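Local coordinates for protein cystine knot (fluoropropylated) (Momordica cochinchinensis, PDB 6CDX) that binds an integrin of the beta-6 type as a fluoropropylated, disulfide-knotted miniprotein built on a squash-family trypsin inhibitor scaffold, for use in cancer imaging, at residues C3-R8 with D23-C28. Numbering follows the deposited sequence.
Sequences CILNGR and DCPGAC
C3 and C28 are joined covalently: their SG atoms lie 2.1 Å apart, and the CB-SG-SG-CB torsion of 107° turns the two CB atoms well out of a common plane. C3 SG stands anti to its backbone N, whereas C28 SG stands beside its own (chi1 -58°), and this is the sulfur that also meets L5. The bridge brings the CA atoms of C3 and C28 to 4.8 Å, the closest CA approach between 3-8 and 23-28. L5 packs against the sulfur of C28, its CG 4.0 Å from C28 SG with CB and CD1 at similar range. L5 CD1 also lies 4.2 Å from P25 CG, while I4 CG1 grazes that ring atom more loosely. Beside the disulfide a water accepts from I4 N at 2.9 Å and donates weakly to P25 O, linking the two backbones through polar atoms.

Turns shape both sides. A type I turn from C3 to N6 is closed by the backbone hydrogen bond from N6 N to C3 O, and a type II' turn from P25 to C28 by the backbone hydrogen bond from C28 N to P25 O at 2.9 Å; P25 O thus receives both this N-H and the water. R8 folds back so that NH2 donates to I4 O at 3.0 Å, nearly straight at 165° but from above the carbonyl plane, while its NE forms a salt bridge with D10. Behind the contact L5 touches C36, whose disulfide partner is C24 of 23-28.

In this inhibitor cystine knot C3-C28 and C18-C30, with the backbone between them, form the ring through which C24-C36 passes. The covalent bond thus fixes the approach of two loops that hold no regular helix or strand.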
loop_
_atom_site.group_PDB
_atom_site.type_symbol
_atom_site.label_atom_id
_atom_site.label_comp_id
_atom_site.label_asym_id
_atom_site.label_seq_id
_atom_site.Cartn_x
_atom_site.Cartn_y
_atom_site.Cartn_z
ATOM N N CYS A 3 -4.808 7.105 3.981
ATOM C CA CYS A 3 -4.042 6.161 3.175
ATOM C C CYS A 3 -4.460 6.396 1.739
ATOM O O CYS A 3 -5.592 6.060 1.337
ATOM C CB CYS A 3 -4.421 4.736 3.563
ATOM S SG CYS A 3 -3.777 3.484 2.415
ATOM N N ILE A 4 -3.503 6.877 0.938
ATOM C CA ILE A 4 -3.792 7.224 -0.446
ATOM C C ILE A 4 -4.097 6.053 -1.318
ATOM O O ILE A 4 -4.514 6.220 -2.483
ATOM C CB ILE A 4 -2.616 8.041 -1.057
ATOM C CG1 ILE A 4 -1.328 7.204 -1.211
ATOM C CG2 ILE A 4 -2.367 9.367 -0.362
ATOM C CD1 ILE A 4 -0.107 7.857 -1.891
ATOM N N LEU A 5 -3.889 4.844 -0.854
ATOM C CA LEU A 5 -4.136 3.630 -1.638
ATOM C C LEU A 5 -5.521 3.068 -1.455
ATOM O O LEU A 5 -5.909 2.191 -2.224
ATOM C CB LEU A 5 -3.064 2.608 -1.312
ATOM C CG LEU A 5 -1.603 3.135 -1.612
ATOM C CD1 LEU A 5 -0.644 2.072 -1.130
ATOM C CD2 LEU A 5 -1.444 3.415 -3.104
ATOM N N ASN A 6 -6.281 3.521 -0.446
ATOM C CA ASN A 6 -7.605 2.974 -0.259
ATOM C C ASN A 6 -8.525 3.484 -1.338
ATOM O O ASN A 6 -8.563 4.668 -1.639
ATOM C CB ASN A 6 -8.211 3.461 1.059
ATOM C CG ASN A 6 -7.572 2.893 2.326
ATOM O OD1 ASN A 6 -6.903 1.854 2.311
ATOM N ND2 ASN A 6 -7.859 3.549 3.439
ATOM N N GLY A 7 -9.323 2.587 -1.919
ATOM C CA GLY A 7 -10.421 3.008 -2.776
ATOM C C GLY A 7 -10.061 3.340 -4.197
ATOM O O GLY A 7 -10.891 3.931 -4.873
ATOM N N ARG A 8 -8.931 2.955 -4.720
ATOM C CA ARG A 8 -8.543 3.290 -6.051
ATOM C C ARG A 8 -8.644 2.124 -7.047
ATOM O O ARG A 8 -8.515 0.973 -6.628
ATOM C CB ARG A 8 -7.188 3.931 -6.120
ATOM C CG ARG A 8 -6.094 3.145 -5.661
ATOM C CD ARG A 8 -4.947 4.013 -5.242
ATOM N NE ARG A 8 -4.345 4.728 -6.339
ATOM C CZ ARG A 8 -3.463 5.727 -6.302
ATOM N NH1 ARG A 8 -2.886 6.092 -7.440
ATOM N NH2 ARG A 8 -3.218 6.415 -5.198
ATOM N N ASP A 23 6.999 0.144 5.618
ATOM C CA ASP A 23 7.345 0.485 4.239
ATOM C C ASP A 23 6.264 1.318 3.495
ATOM O O ASP A 23 6.523 1.756 2.403
ATOM C CB ASP A 23 7.566 -0.787 3.443
ATOM C CG ASP A 23 8.834 -1.553 3.888
ATOM O OD1 ASP A 23 9.606 -1.180 4.835
ATOM O OD2 ASP A 23 8.980 -2.692 3.411
ATOM N N CYS A 24 5.076 1.412 4.068
ATOM C CA CYS A 24 3.943 1.984 3.360
ATOM C C CYS A 24 3.738 3.490 3.613
ATOM O O CYS A 24 4.217 4.005 4.607
ATOM C CB CYS A 24 2.681 1.179 3.751
ATOM S SG CYS A 24 2.765 -0.529 3.189
ATOM N N PRO A 25 3.033 4.168 2.713
ATOM C CA PRO A 25 2.837 5.600 2.861
ATOM C C PRO A 25 1.670 5.884 3.775
ATOM O O PRO A 25 0.628 5.153 3.828
ATOM C CB PRO A 25 2.534 6.067 1.448
ATOM C CG PRO A 25 1.872 4.832 0.799
ATOM C CD PRO A 25 2.671 3.695 1.383
ATOM N N GLY A 26 1.753 6.987 4.471
ATOM C CA GLY A 26 0.668 7.420 5.379
ATOM C C GLY A 26 0.348 6.403 6.454
ATOM O O GLY A 26 1.262 5.850 7.071
ATOM N N ALA A 27 -0.926 6.037 6.589
ATOM C CA ALA A 27 -1.355 4.963 7.466
ATOM C C ALA A 27 -1.725 3.713 6.666
ATOM O O ALA A 27 -2.456 2.837 7.168
ATOM C CB ALA A 27 -2.458 5.426 8.362
ATOM N N CYS A 28 -1.298 3.632 5.424
ATOM C CA CYS A 28 -1.452 2.384 4.629
ATOM C C CYS A 28 -0.772 1.240 5.307
ATOM O O CYS A 28 0.194 1.456 6.108
ATOM C CB CYS A 28 -0.963 2.570 3.226
ATOM S SG CYS A 28 -1.763 3.903 2.274
HETATM O O HOH W 1 -1.032 7.304 2.309
#